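Local coordinates for reticulocyte binding protein (Streptococcus agalactiae COH1, PDB 3FAW) that probably hydrolyses the alpha-1,6 linkages of pullulan and related alpha-glucans, as a cell-wall-anchored pullulanase built around a TIM barrel, at residues L150-A155 against E402-N407; D457-H462 against K500-D505; I582-N587 against T648-V653; S703-R708 against T741-G746. All coordinates share one frame; numbering follows the deposited sequence.

In the fold
The four contacts follow in series without touching. Contact 1 joins the carbohydrate-binding module 48 region to the catalytic domain, and contact 4 joins the end of the catalytic domain to the C-terminal beta domain; their centres lie about 55 Å apart, on opposite sides of the chain's centre. Contact 2 lies between them, about 27 Å from contact 1, 33 Å from contact 3 and 32 Å from contact 4, centre to centre, in loops following barrel strands 453-456 and 482-485, at the barrel end that carries the active site in alpha-amylase relatives; its Met459 side chain is about 11 Å from a bound calcium ion. Contact 3, like 1 and 4, lies far from the chain's centre.

Contact 1: L150-A155 against E402-N407; sequences LWSPSA and EDIEPN
The indole of Trp151 is met obliquely by Glu405, whose CG lies 3.9 Å from Trp151 CZ3 and whose carboxylate plane is turned 64° from the ring. Over the centre of one face of the indole lies Pro153 CD of the same segment, 3.5 Å above the plane. Beyond the segments, Trp151 NE1 donates to Tyr129 O, and the ring of Tyr408 also meets the indole. The bend at chi2 of Glu405 (63°) sets its CD beside Pro153. Glu405 OE1 lies 3.2 Å from Pro153 CD and accepts from Ser154 N (3.1 Å, N-H...O 156°) on its syn side, somewhat out of the carboxylate plane. The other oxygen, OE2, forms a salt bridge with Lys125. The Ser154 donor belongs to a type I turn, Ser152 to Ala155, that follows strand 146-151. Glu405, from the loop after helix 399-402 of the catalytic domain, thus reaches the turn of the carbohydrate-binding module 48 region. Elsewhere in the contact, Ile404 CG2 packs 3.7 Å from Trp151 O, while Ser152 OG lies 2.8 Å from Ile404 O.

Contact 2: D457-H462 against K500-D505; sequences DMMGDH and KPADQD
Ala502 and His462 form one tight end of this contact, where Ala502 N donates to His462 O (2.8 Å, N-H...O 163°). The same carbonyl receives a CA-H...O contact from Pro501 CA at 3.3 Å, and Ala502 CB packs 3.6 Å from His462 O. The methyl of Ala502 is also 4.0 Å from Met459 CG in the modelled one of two Met459 conformers. Packing is close at Gly460 too: with no side chain there, Gly460 CA and Asp503 CA approach to 4.3 Å, and Asp503 CB comes to 3.9 Å from Gly460 CA. At the margin a water adds a bridge between this pair, donating to Gly460 O (2.8 Å) and to Asp503 OD2 (2.9 Å). The other carboxylate oxygen of Asp503 turns back on its own segment: OD1 accepts from Asp505 N in an Asx turn, with CG set between the backbone N and the carbonyl carbon (chi1 65°). Both loops follow strands of the TIM barrel, 457-462 coming directly after strand 453-456, where the 3-10 turn 459-461 leads on to helix 464-477. Ile467 of that helix touches Met459, His462 and Ala502, and Val513 and Val515 of strand 513-516 also touch Met459.

Contact 3: I582-N587 against T648-V653; sequences IAKSIN and TLIEAV
A Schellman motif closes helix 578-586, and its last turn, with Lys584 and the C-prime residue Asn587, packs against Ile650 and Ala652 where the strand 647-649 of a two-stranded hairpin ends. Asn587 has positive phi. Its N bonds weakly to Lys584 O, while Ala583 O accepts from the backbone N of the residue after Asn587. The partner segment runs from the strand into a type I turn, Ile650 to Val653.

Lys584 and Asn587 carry the helix side of the contact, and Lys584 supplies the polar bonds. Its CG stands anti to the backbone N, and the chain bends at chi2 (62°) before running extended to the amine. Along the way its CB lies 3.7 Å from Ile650 CG1. Its CD is 3.9 Å from Ile650 CD1 and 4.0 Å from Thr648 CG2, the lysine and threonine chains crossing at about a right angle. NZ then donates to Leu649 O at 2.7 Å, nearly along the C=O axis (172°). It also makes a salt bridge with Glu651 OE1, a weak hydrogen bond at 3.3 Å. At the helix end, Ala652 CB sits 3.2 Å from Asn587 O, and the Asn587 side chain lies against the backbone of Glu651 and Ala652. Across the hairpin, Thr648 and Ile650 form backbone hydrogen bonds with Phe659 and Pro657.

The ammonium thus has two acceptors, and the neutral carbonyl of Leu649 holds it more closely than the carboxylate does; the ion pair, long and with an exposed Glu651, is probably weak.

Contact 4: S703-R708 against T741-G746; sequences STDAFR and TIDSKG
The 3-10 turn 705-707 lies against the end of strand 736-742 and the type I turn Asp743 to Gly746, bringing Ala706 CA within 4.1 Å of Asp743 CA. Asp705 grips Ser744 with both carboxylate oxygens. OD1 accepts from Ser744 N (3.0 Å, 156°) and OD2 from Ser744 OG (2.7 Å), each through its syn lone pair, so two bonds fix the carboxylate's rotation. Set between the backbone N and the carbonyl carbon (chi1 64°), CG of Asp705 comes to 3.5 Å from Ser744 OG.

Thr704 works in the other direction. Its OG1 donates to Asp743 OD2 (2.9 Å) on the anti side and accepts from Ala706 N in an ST turn. The two aspartates cross at about a right angle, their carboxylate planes 70° apart; the hydroxyl and amide donors around them probably offset the repulsion of their like charges. Asp743 OD1 receives weak bonds from Lys745 N and Gly746 N inside its own turn.

On the strand side, Thr741 OG1 donates to Ala706 O (2.7 Å), a carbonyl also reached by Gln612 NE2. The methyl Ala706 CB packs 3.7 Å from Thr741 CG2, and Phe707 CE1 lies 3.9 Å from that same methyl.

Strands 736-742 and 748-754 form an antiparallel hairpin of the C-terminal beta domain, and its connecting turn docks on the loop after helix 685-703, consistent with the barrel-to-C-domain junction of alpha-amylase-family enzymes.

Contact 1: L150-A155 against E402-N407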
loop_
_atom_site.group_PDB
_atom_site.type_symbol
_atom_site.label_atom_id
_atom_site.label_comp_id
_atom_site.label_asym_id
_atom_site.label_seq_id
_atom_site.Cartn_x
_atom_site.Cartn_y
_atom_site.Cartn_z
ATOM N N LEU A 150 -0.679 -28.223 1.574
ATOM C CA LEU A 150 0.519 -27.372 1.588
ATOM C C LEU A 150 1.415 -27.712 0.392
ATOM O O LEU A 150 1.783 -28.873 0.200
ATOM C CB LEU A 150 1.317 -27.575 2.880
ATOM C CG LEU A 150 2.578 -26.707 3.021
ATOM C CD1 LEU A 150 2.200 -25.273 3.398
ATOM C CD2 LEU A 150 3.552 -27.294 4.029
ATOM N N TRP A 151 1.769 -26.700 -0.397
ATOM C CA TRP A 151 2.649 -26.884 -1.556
ATOM C C TRP A 151 4.116 -26.811 -1.118
ATOM O O TRP A 151 4.542 -25.816 -0.533
ATOM C CB TRP A 151 2.346 -25.822 -2.622
ATOM C CG TRP A 151 3.140 -25.958 -3.886
ATOM C CD1 TRP A 151 2.840 -26.738 -4.965
ATOM C CD2 TRP A 151 4.360 -25.280 -4.208
ATOM N NE1 TRP A 151 3.803 -26.591 -5.937
ATOM C CE2 TRP A 151 4.748 -25.704 -5.496
ATOM C CE3 TRP A 151 5.169 -24.361 -3.527
ATOM C CZ2 TRP A 151 5.911 -25.237 -6.123
ATOM C CZ3 TRP A 151 6.321 -23.894 -4.149
ATOM C CH2 TRP A 151 6.682 -24.334 -5.435
ATOM N N SER A 152 4.880 -27.868 -1.394
ATOM C CA SER A 152 6.298 -27.929 -1.000
ATOM C C SER A 152 7.021 -29.093 -1.700
ATOM O O SER A 152 7.312 -30.113 -1.080
ATOM C CB SER A 152 6.424 -28.061 0.526
ATOM O OG SER A 152 7.774 -27.963 0.944
ATOM N N PRO A 153 7.336 -28.926 -2.996
ATOM C CA PRO A 153 7.744 -30.063 -3.819
ATOM C C PRO A 153 9.099 -30.700 -3.470
ATOM O O PRO A 153 9.306 -31.859 -3.817
ATOM C CB PRO A 153 7.760 -29.479 -5.238
ATOM C CG PRO A 153 7.988 -28.032 -5.052
ATOM C CD PRO A 153 7.344 -27.663 -3.755
ATOM N N SER A 154 9.993 -29.973 -2.791
ATOM C CA SER A 154 11.330 -30.488 -2.470
ATOM C C SER A 154 11.419 -31.155 -1.093
ATOM O O SER A 154 12.483 -31.643 -0.706
ATOM C CB SER A 154 12.376 -29.371 -2.567
ATOM O OG SER A 154 12.199 -28.405 -1.542
ATOM N N ALA A 155 10.307 -31.183 -0.355
ATOM C CA ALA A 155 10.276 -31.781 0.996
ATOM C C ALA A 155 10.382 -33.310 0.982
ATOM O O ALA A 155 9.780 -33.965 0.136
ATOM C CB ALA A 155 8.995 -31.366 1.730
ATOM N N GLU A 402 11.007 -18.928 2.592
ATOM C CA GLU A 402 12.218 -19.672 2.215
ATOM C C GLU A 402 12.311 -21.015 2.937
ATOM O O GLU A 402 12.815 -21.990 2.377
ATOM C CB GLU A 402 13.482 -18.847 2.472
ATOM C CG GLU A 402 14.734 -19.344 1.728
ATOM C CD GLU A 402 14.684 -19.116 0.221
ATOM O OE1 GLU A 402 13.765 -18.427 -0.266
ATOM O OE2 GLU A 402 15.581 -19.627 -0.490
ATOM N N ASP A 403 11.823 -21.068 4.174
ATOM C CA ASP A 403 11.743 -22.328 4.912
ATOM C C ASP A 403 10.814 -23.339 4.242
ATOM O O ASP A 403 11.031 -24.536 4.352
ATOM C CB ASP A 403 11.249 -22.099 6.345
ATOM C CG ASP A 403 12.310 -21.491 7.251
ATOM O OD1 ASP A 403 13.503 -21.483 6.885
ATOM O OD2 ASP A 403 11.935 -21.026 8.348
ATOM N N ILE A 404 9.768 -22.857 3.571
ATOM C CA ILE A 404 8.750 -23.742 3.002
ATOM C C ILE A 404 9.289 -24.456 1.773
ATOM O O ILE A 404 9.205 -25.678 1.665
ATOM C CB ILE A 404 7.468 -22.970 2.618
ATOM C CG1 ILE A 404 6.869 -22.277 3.850
ATOM C CG2 ILE A 404 6.444 -23.917 1.985
ATOM C CD1 ILE A 404 5.666 -21.402 3.549
ATOM N N GLU A 405 9.833 -23.673 0.847
ATOM C CA GLU A 405 10.439 -24.196 -0.374
ATOM C C GLU A 405 11.603 -23.286 -0.736
ATOM O O GLU A 405 11.388 -22.116 -1.052
ATOM C CB GLU A 405 9.413 -24.233 -1.512
ATOM C CG GLU A 405 9.957 -24.670 -2.881
ATOM C CD GLU A 405 10.496 -26.097 -2.907
ATOM O OE1 GLU A 405 10.049 -26.942 -2.106
ATOM O OE2 GLU A 405 11.363 -26.378 -3.755
ATOM N N PRO A 406 12.838 -23.809 -0.683
ATOM C CA PRO A 406 13.981 -22.950 -0.972
ATOM C C PRO A 406 14.128 -22.668 -2.466
ATOM O O PRO A 406 13.647 -23.443 -3.300
ATOM C CB PRO A 406 15.172 -23.759 -0.449
ATOM C CG PRO A 406 14.740 -25.175 -0.560
ATOM C CD PRO A 406 13.246 -25.189 -0.363
ATOM N N ASN A 407 14.778 -21.553 -2.788
ATOM C CA ASN A 407 15.065 -21.194 -4.172
ATOM C C ASN A 407 13.809 -21.239 -5.050
ATOM O O ASN A 407 13.775 -21.950 -6.052
ATOM C CB ASN A 407 16.141 -22.125 -4.751
ATOM C CG ASN A 407 17.292 -22.362 -3.792
ATOM O OD1 ASN A 407 18.129 -21.487 -3.577
ATOM N ND2 ASN A 407 17.341 -23.553 -3.216
#

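Contact 2: D457-H462 against K500-D505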
loop_
_atom_site.group_PDB
_atom_site.type_symbol
_atom_site.label_atom_id
_atom_site.label_comp_id
_atom_site.label_asym_id
_atom_site.label_seq_id
_atom_site.Cartn_x
_atom_site.Cartn_y
_atom_site.Cartn_z
ATOM N N ASP A 457 1.467 -1.294 -1.976
ATOM C CA ASP A 457 2.705 -0.719 -1.483
ATOM C C ASP A 457 3.830 -1.087 -2.450
ATOM O O ASP A 457 3.942 -2.245 -2.870
ATOM C CB ASP A 457 3.012 -1.257 -0.082
ATOM C CG ASP A 457 4.108 -0.477 0.619
ATOM O OD1 ASP A 457 3.900 0.709 0.961
ATOM O OD2 ASP A 457 5.182 -1.061 0.839
ATOM N N MET A 458 4.643 -0.097 -2.808
ATOM C CA MET A 458 5.758 -0.284 -3.734
ATOM C C MET A 458 5.365 -1.188 -4.905
ATOM O O MET A 458 6.026 -2.194 -5.196
ATOM C CB MET A 458 6.971 -0.834 -2.984
ATOM C CG MET A 458 7.444 0.091 -1.871
ATOM S SD MET A 458 9.048 -0.346 -1.186
ATOM C CE MET A 458 10.123 -0.010 -2.578
ATOM N N MET A 459 4.283 -0.805 -5.584
ATOM C CA MET A 459 3.753 -1.572 -6.711
ATOM C C MET A 459 4.803 -1.756 -7.813
ATOM O O MET A 459 4.765 -2.736 -8.556
ATOM C CB MET A 459 2.506 -0.884 -7.275
ATOM C CG MET A 459 1.655 -1.767 -8.168
ATOM S SD MET A 459 0.042 -1.042 -8.531
ATOM C CE MET A 459 0.542 0.448 -9.396
ATOM N N GLY A 460 5.737 -0.810 -7.902
ATOM C CA GLY A 460 6.817 -0.847 -8.887
ATOM C C GLY A 460 7.827 -1.972 -8.724
ATOM O O GLY A 460 8.618 -2.223 -9.629
ATOM N N ASP A 461 7.814 -2.637 -7.570
ATOM C CA ASP A 461 8.597 -3.858 -7.364
ATOM C C ASP A 461 8.034 -5.045 -8.142
ATOM O O ASP A 461 8.752 -6.011 -8.412
ATOM C CB ASP A 461 8.637 -4.235 -5.871
ATOM C CG ASP A 461 9.687 -3.470 -5.094
ATOM O OD1 ASP A 461 10.182 -2.441 -5.592
ATOM O OD2 ASP A 461 10.016 -3.904 -3.968
ATOM N N HIS A 462 6.747 -4.980 -8.484
ATOM C CA HIS A 462 6.058 -6.092 -9.123
ATOM C C HIS A 462 6.038 -5.998 -10.637
ATOM O O HIS A 462 6.064 -4.911 -11.211
ATOM C CB HIS A 462 4.622 -6.186 -8.608
ATOM C CG HIS A 462 4.538 -6.581 -7.170
ATOM N ND1 HIS A 462 4.746 -7.774 -6.565
ATOM C CD2 HIS A 462 4.238 -5.686 -6.166
ATOM C CE1 HIS A 462 4.562 -7.583 -5.218
ATOM N NE2 HIS A 462 4.259 -6.315 -5.004
ATOM N N LYS A 500 8.477 -6.201 -17.612
ATOM C CA LYS A 500 7.738 -4.938 -17.545
ATOM C C LYS A 500 7.148 -4.757 -16.141
ATOM O O LYS A 500 6.298 -5.554 -15.717
ATOM C CB LYS A 500 6.623 -4.926 -18.593
ATOM C CG LYS A 500 5.836 -3.629 -18.692
ATOM C CD LYS A 500 4.744 -3.780 -19.739
ATOM C CE LYS A 500 3.893 -2.540 -19.864
ATOM N NZ LYS A 500 2.638 -2.828 -20.626
ATOM N N PRO A 501 7.603 -3.722 -15.409
ATOM C CA PRO A 501 7.111 -3.495 -14.059
ATOM C C PRO A 501 5.797 -2.712 -13.993
ATOM O O PRO A 501 5.432 -2.014 -14.939
ATOM C CB PRO A 501 8.249 -2.705 -13.409
ATOM C CG PRO A 501 8.883 -1.968 -14.536
ATOM C CD PRO A 501 8.621 -2.725 -15.795
ATOM N N ALA A 502 5.112 -2.846 -12.860
ATOM C CA ALA A 502 3.843 -2.171 -12.596
ATOM C C ALA A 502 4.080 -0.817 -11.912
ATOM O O ALA A 502 3.724 -0.614 -10.747
ATOM C CB ALA A 502 2.962 -3.060 -11.729
ATOM N N ASP A 503 4.686 0.105 -12.653
ATOM C CA ASP A 503 5.075 1.408 -12.116
ATOM C C ASP A 503 4.438 2.530 -12.946
ATOM O O ASP A 503 3.473 2.291 -13.671
ATOM C CB ASP A 503 6.610 1.503 -12.042
ATOM C CG ASP A 503 7.283 1.468 -13.409
ATOM O OD1 ASP A 503 6.616 1.713 -14.437
ATOM O OD2 ASP A 503 8.504 1.203 -13.446
ATOM N N GLN A 504 4.968 3.745 -12.837
ATOM C CA GLN A 504 4.386 4.919 -13.508
ATOM C C GLN A 504 4.441 4.864 -15.036
ATOM O O GLN A 504 3.576 5.430 -15.708
ATOM C CB GLN A 504 5.059 6.208 -13.002
ATOM C CG GLN A 504 4.489 6.730 -11.685
ATOM C CD GLN A 504 5.264 7.915 -11.127
ATOM O OE1 GLN A 504 6.430 8.131 -11.462
ATOM N NE2 GLN A 504 4.614 8.686 -10.262
ATOM N N ASP A 505 5.445 4.180 -15.582
ATOM C CA ASP A 505 5.573 4.014 -17.040
ATOM C C ASP A 505 4.605 2.982 -17.622
ATOM O O ASP A 505 4.414 2.923 -18.833
ATOM C CB ASP A 505 7.012 3.649 -17.404
ATOM C CG ASP A 505 7.994 4.739 -17.029
ATOM O OD1 ASP A 505 7.628 5.930 -17.149
ATOM O OD2 ASP A 505 9.122 4.410 -16.615
HETATM O O HOH W 1 9.719 -0.256 -11.247
#

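Contact 3: I582-N587 against T648-V653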
loop_
_atom_site.group_PDB
_atom_site.type_symbol
_atom_site.label_atom_id
_atom_site.label_comp_id
_atom_site.label_asym_id
_atom_site.label_seq_id
_atom_site.Cartn_x
_atom_site.Cartn_y
_atom_site.Cartn_z
ATOM N N ILE A 582 4.308 22.516 5.455
ATOM C CA ILE A 582 4.050 23.933 5.189
ATOM C C ILE A 582 4.826 24.821 6.167
ATOM O O ILE A 582 5.492 25.763 5.747
ATOM C CB ILE A 582 2.540 24.264 5.247
ATOM C CG1 ILE A 582 1.841 23.748 3.987
ATOM C CG2 ILE A 582 2.317 25.773 5.385
ATOM C CD1 ILE A 582 0.323 23.762 4.066
ATOM N N ALA A 583 4.748 24.504 7.460
ATOM C CA ALA A 583 5.449 25.265 8.501
ATOM C C ALA A 583 6.966 25.204 8.324
ATOM O O ALA A 583 7.667 26.201 8.544
ATOM C CB ALA A 583 5.059 24.756 9.887
ATOM N N LYS A 584 7.462 24.031 7.935
ATOM C CA LYS A 584 8.881 23.843 7.631
ATOM C C LYS A 584 9.294 24.626 6.389
ATOM O O LYS A 584 10.337 25.282 6.385
ATOM C CB LYS A 584 9.198 22.353 7.431
ATOM C CG LYS A 584 10.587 22.060 6.855
ATOM C CD LYS A 584 11.708 22.534 7.768
ATOM C CE LYS A 584 13.079 22.231 7.173
ATOM N NZ LYS A 584 14.187 22.655 8.076
ATOM N N SER A 585 8.467 24.559 5.347
ATOM C CA SER A 585 8.796 25.173 4.055
ATOM C C SER A 585 8.891 26.698 4.120
ATOM O O SER A 585 9.785 27.291 3.516
ATOM C CB SER A 585 7.788 24.744 2.989
ATOM O OG SER A 585 7.887 23.348 2.742
ATOM N N ILE A 586 7.973 27.320 4.856
ATOM C CA ILE A 586 8.003 28.773 5.084
ATOM C C ILE A 586 8.866 29.166 6.290
ATOM O O ILE A 586 9.104 30.354 6.517
ATOM C CB ILE A 586 6.569 29.366 5.268
ATOM C CG1 ILE A 586 5.941 28.924 6.595
ATOM C CG2 ILE A 586 5.679 28.982 4.096
ATOM C CD1 ILE A 586 4.484 29.341 6.769
ATOM N N ASN A 587 9.316 28.172 7.059
ATOM C CA ASN A 587 10.102 28.386 8.279
ATOM C C ASN A 587 9.413 29.316 9.284
ATOM O O ASN A 587 9.928 30.386 9.617
ATOM C CB ASN A 587 11.513 28.903 7.943
ATOM C CG ASN A 587 12.437 28.925 9.162
ATOM O OD1 ASN A 587 13.166 29.895 9.391
ATOM N ND2 ASN A 587 12.395 27.861 9.954
ATOM N N THR A 648 12.413 16.167 11.843
ATOM C CA THR A 648 12.811 17.312 11.028
ATOM C C THR A 648 12.747 18.572 11.886
ATOM O O THR A 648 11.737 18.833 12.540
ATOM C CB THR A 648 11.889 17.465 9.797
ATOM O OG1 THR A 648 12.103 16.364 8.902
ATOM C CG2 THR A 648 12.151 18.781 9.064
ATOM N N LEU A 649 13.831 19.341 11.869
ATOM C CA LEU A 649 13.941 20.576 12.637
ATOM C C LEU A 649 13.363 21.746 11.851
ATOM O O LEU A 649 13.700 21.944 10.684
ATOM C CB LEU A 649 15.412 20.861 12.958
ATOM C CG LEU A 649 15.751 22.095 13.808
ATOM C CD1 LEU A 649 15.341 21.903 15.272
ATOM C CD2 LEU A 649 17.244 22.403 13.700
ATOM N N ILE A 650 12.488 22.509 12.496
ATOM C CA ILE A 650 12.049 23.805 11.980
ATOM C C ILE A 650 12.748 24.879 12.816
ATOM O O ILE A 650 12.460 25.042 14.003
ATOM C CB ILE A 650 10.513 23.975 12.060
ATOM C CG1 ILE A 650 9.817 23.067 11.044
ATOM C CG2 ILE A 650 10.112 25.418 11.765
ATOM C CD1 ILE A 650 10.068 21.598 11.228
ATOM N N GLU A 651 13.671 25.597 12.181
ATOM C CA GLU A 651 14.561 26.532 12.870
ATOM C C GLU A 651 13.830 27.665 13.601
ATOM O O GLU A 651 14.291 28.119 14.644
ATOM C CB GLU A 651 15.582 27.129 11.884
ATOM C CG GLU A 651 16.734 26.189 11.503
ATOM C CD GLU A 651 16.394 25.203 10.387
ATOM O OE1 GLU A 651 15.238 25.191 9.904
ATOM O OE2 GLU A 651 17.296 24.432 9.992
ATOM N N ALA A 652 12.695 28.104 13.060
ATOM C CA ALA A 652 11.956 29.251 13.603
ATOM C C ALA A 652 11.182 28.934 14.884
ATOM O O ALA A 652 10.727 29.848 15.573
ATOM C CB ALA A 652 10.999 29.808 12.547
ATOM N N VAL A 653 11.017 27.650 15.193
ATOM C CA VAL A 653 10.281 27.234 16.388
ATOM C C VAL A 653 11.154 27.349 17.641
ATOM O O VAL A 653 12.297 26.888 17.656
ATOM C CB VAL A 653 9.742 25.791 16.251
ATOM C CG1 VAL A 653 9.097 25.331 17.554
ATOM C CG2 VAL A 653 8.749 25.704 15.100
#

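Contact 4: S703-R708 against T741-G746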
loop_
_atom_site.group_PDB
_atom_site.type_symbol
_atom_site.label_atom_id
_atom_site.label_comp_id
_atom_site.label_asym_id
_atom_site.label_seq_id
_atom_site.Cartn_x
_atom_site.Cartn_y
_atom_site.Cartn_z
ATOM N N SER A 703 -20.466 17.252 -6.634
ATOM C CA SER A 703 -21.673 17.882 -7.166
ATOM C C SER A 703 -21.668 18.026 -8.691
ATOM O O SER A 703 -22.719 18.257 -9.284
ATOM C CB SER A 703 -21.879 19.261 -6.528
ATOM O OG SER A 703 -20.949 20.210 -7.026
ATOM N N THR A 704 -20.500 17.902 -9.321
ATOM C CA THR A 704 -20.379 18.162 -10.761
ATOM C C THR A 704 -19.215 17.403 -11.401
ATOM O O THR A 704 -18.105 17.377 -10.862
ATOM C CB THR A 704 -20.196 19.680 -11.031
ATOM O OG1 THR A 704 -19.926 19.901 -12.420
ATOM C CG2 THR A 704 -19.047 20.244 -10.206
ATOM N N ASP A 705 -19.469 16.814 -12.570
ATOM C CA ASP A 705 -18.426 16.107 -13.323
ATOM C C ASP A 705 -17.421 17.039 -14.019
ATOM O O ASP A 705 -16.513 16.564 -14.713
ATOM C CB ASP A 705 -19.033 15.099 -14.315
ATOM C CG ASP A 705 -19.872 15.754 -15.408
ATOM O OD1 ASP A 705 -19.503 16.839 -15.905
ATOM O OD2 ASP A 705 -20.900 15.155 -15.787
ATOM N N ALA A 706 -17.571 18.352 -13.831
ATOM C CA ALA A 706 -16.558 19.320 -14.261
ATOM C C ALA A 706 -15.177 19.008 -13.678
ATOM O O ALA A 706 -14.162 19.290 -14.310
ATOM C CB ALA A 706 -16.969 20.733 -13.875
ATOM N N PHE A 707 -15.147 18.442 -12.473
ATOM C CA PHE A 707 -13.890 18.103 -11.800
ATOM C C PHE A 707 -13.536 16.611 -11.929
ATOM O O PHE A 707 -12.546 16.156 -11.355
ATOM C CB PHE A 707 -13.971 18.484 -10.316
ATOM C CG PHE A 707 -14.274 19.945 -10.074
ATOM C CD1 PHE A 707 -13.376 20.930 -10.470
ATOM C CD2 PHE A 707 -15.447 20.333 -9.433
ATOM C CE1 PHE A 707 -13.648 22.277 -10.248
ATOM C CE2 PHE A 707 -15.726 21.678 -9.204
ATOM C CZ PHE A 707 -14.828 22.651 -9.610
ATOM N N ARG A 708 -14.340 15.865 -12.693
ATOM C CA ARG A 708 -14.251 14.403 -12.747
ATOM C C ARG A 708 -14.500 13.883 -14.162
ATOM O O ARG A 708 -15.336 12.995 -14.362
ATOM C CB ARG A 708 -15.291 13.784 -11.813
ATOM C CG ARG A 708 -15.085 14.047 -10.328
ATOM C CD ARG A 708 -16.408 14.304 -9.650
ATOM N NE ARG A 708 -17.401 13.302 -10.021
ATOM C CZ ARG A 708 -18.719 13.482 -9.999
ATOM N NH1 ARG A 708 -19.252 14.636 -9.617
ATOM N NH2 ARG A 708 -19.513 12.491 -10.362
ATOM N N THR A 741 -13.269 25.076 -15.899
ATOM C CA THR A 741 -13.771 23.807 -16.404
ATOM C C THR A 741 -15.283 23.908 -16.615
ATOM O O THR A 741 -15.947 24.773 -16.039
ATOM C CB THR A 741 -13.419 22.630 -15.458
ATOM O OG1 THR A 741 -13.956 21.413 -15.990
ATOM C CG2 THR A 741 -13.961 22.864 -14.050
ATOM N N ILE A 742 -15.808 23.028 -17.462
ATOM C CA ILE A 742 -17.226 23.013 -17.818
ATOM C C ILE A 742 -17.729 21.585 -17.655
ATOM O O ILE A 742 -17.016 20.638 -17.993
ATOM C CB ILE A 742 -17.452 23.460 -19.288
ATOM C CG1 ILE A 742 -16.572 24.668 -19.643
ATOM C CG2 ILE A 742 -18.924 23.776 -19.526
ATOM C CD1 ILE A 742 -16.676 25.111 -21.092
ATOM N N ASP A 743 -18.940 21.416 -17.134
ATOM C CA ASP A 743 -19.491 20.070 -16.955
ATOM C C ASP A 743 -20.425 19.682 -18.105
ATOM O O ASP A 743 -20.665 20.478 -19.019
ATOM C CB ASP A 743 -20.155 19.916 -15.574
ATOM C CG ASP A 743 -21.472 20.654 -15.446
ATOM O OD1 ASP A 743 -21.937 21.269 -16.427
ATOM O OD2 ASP A 743 -22.048 20.607 -14.337
ATOM N N SER A 744 -20.935 18.454 -18.050
ATOM C CA SER A 744 -21.792 17.899 -19.105
ATOM C C SER A 744 -23.097 18.679 -19.324
ATOM O O SER A 744 -23.678 18.619 -20.407
ATOM C CB SER A 744 -22.106 16.428 -18.807
ATOM O OG SER A 744 -22.643 16.272 -17.503
ATOM N N LYS A 745 -23.552 19.398 -18.301
ATOM C CA LYS A 745 -24.724 20.271 -18.429
ATOM C C LYS A 745 -24.321 21.649 -18.956
ATOM O O LYS A 745 -25.170 22.417 -19.415
ATOM C CB LYS A 745 -25.411 20.465 -17.081
ATOM C CG LYS A 745 -25.658 19.203 -16.264
ATOM C CD LYS A 745 -26.226 19.525 -14.874
ATOM C CE LYS A 745 -27.025 20.840 -14.828
ATOM N NZ LYS A 745 -27.638 21.089 -13.488
ATOM N N GLY A 746 -23.025 21.957 -18.834
ATOM C CA GLY A 746 -22.417 23.211 -19.292
ATOM C C GLY A 746 -23.012 24.464 -18.613
ATOM O O GLY A 746 -22.969 25.552 -19.199
#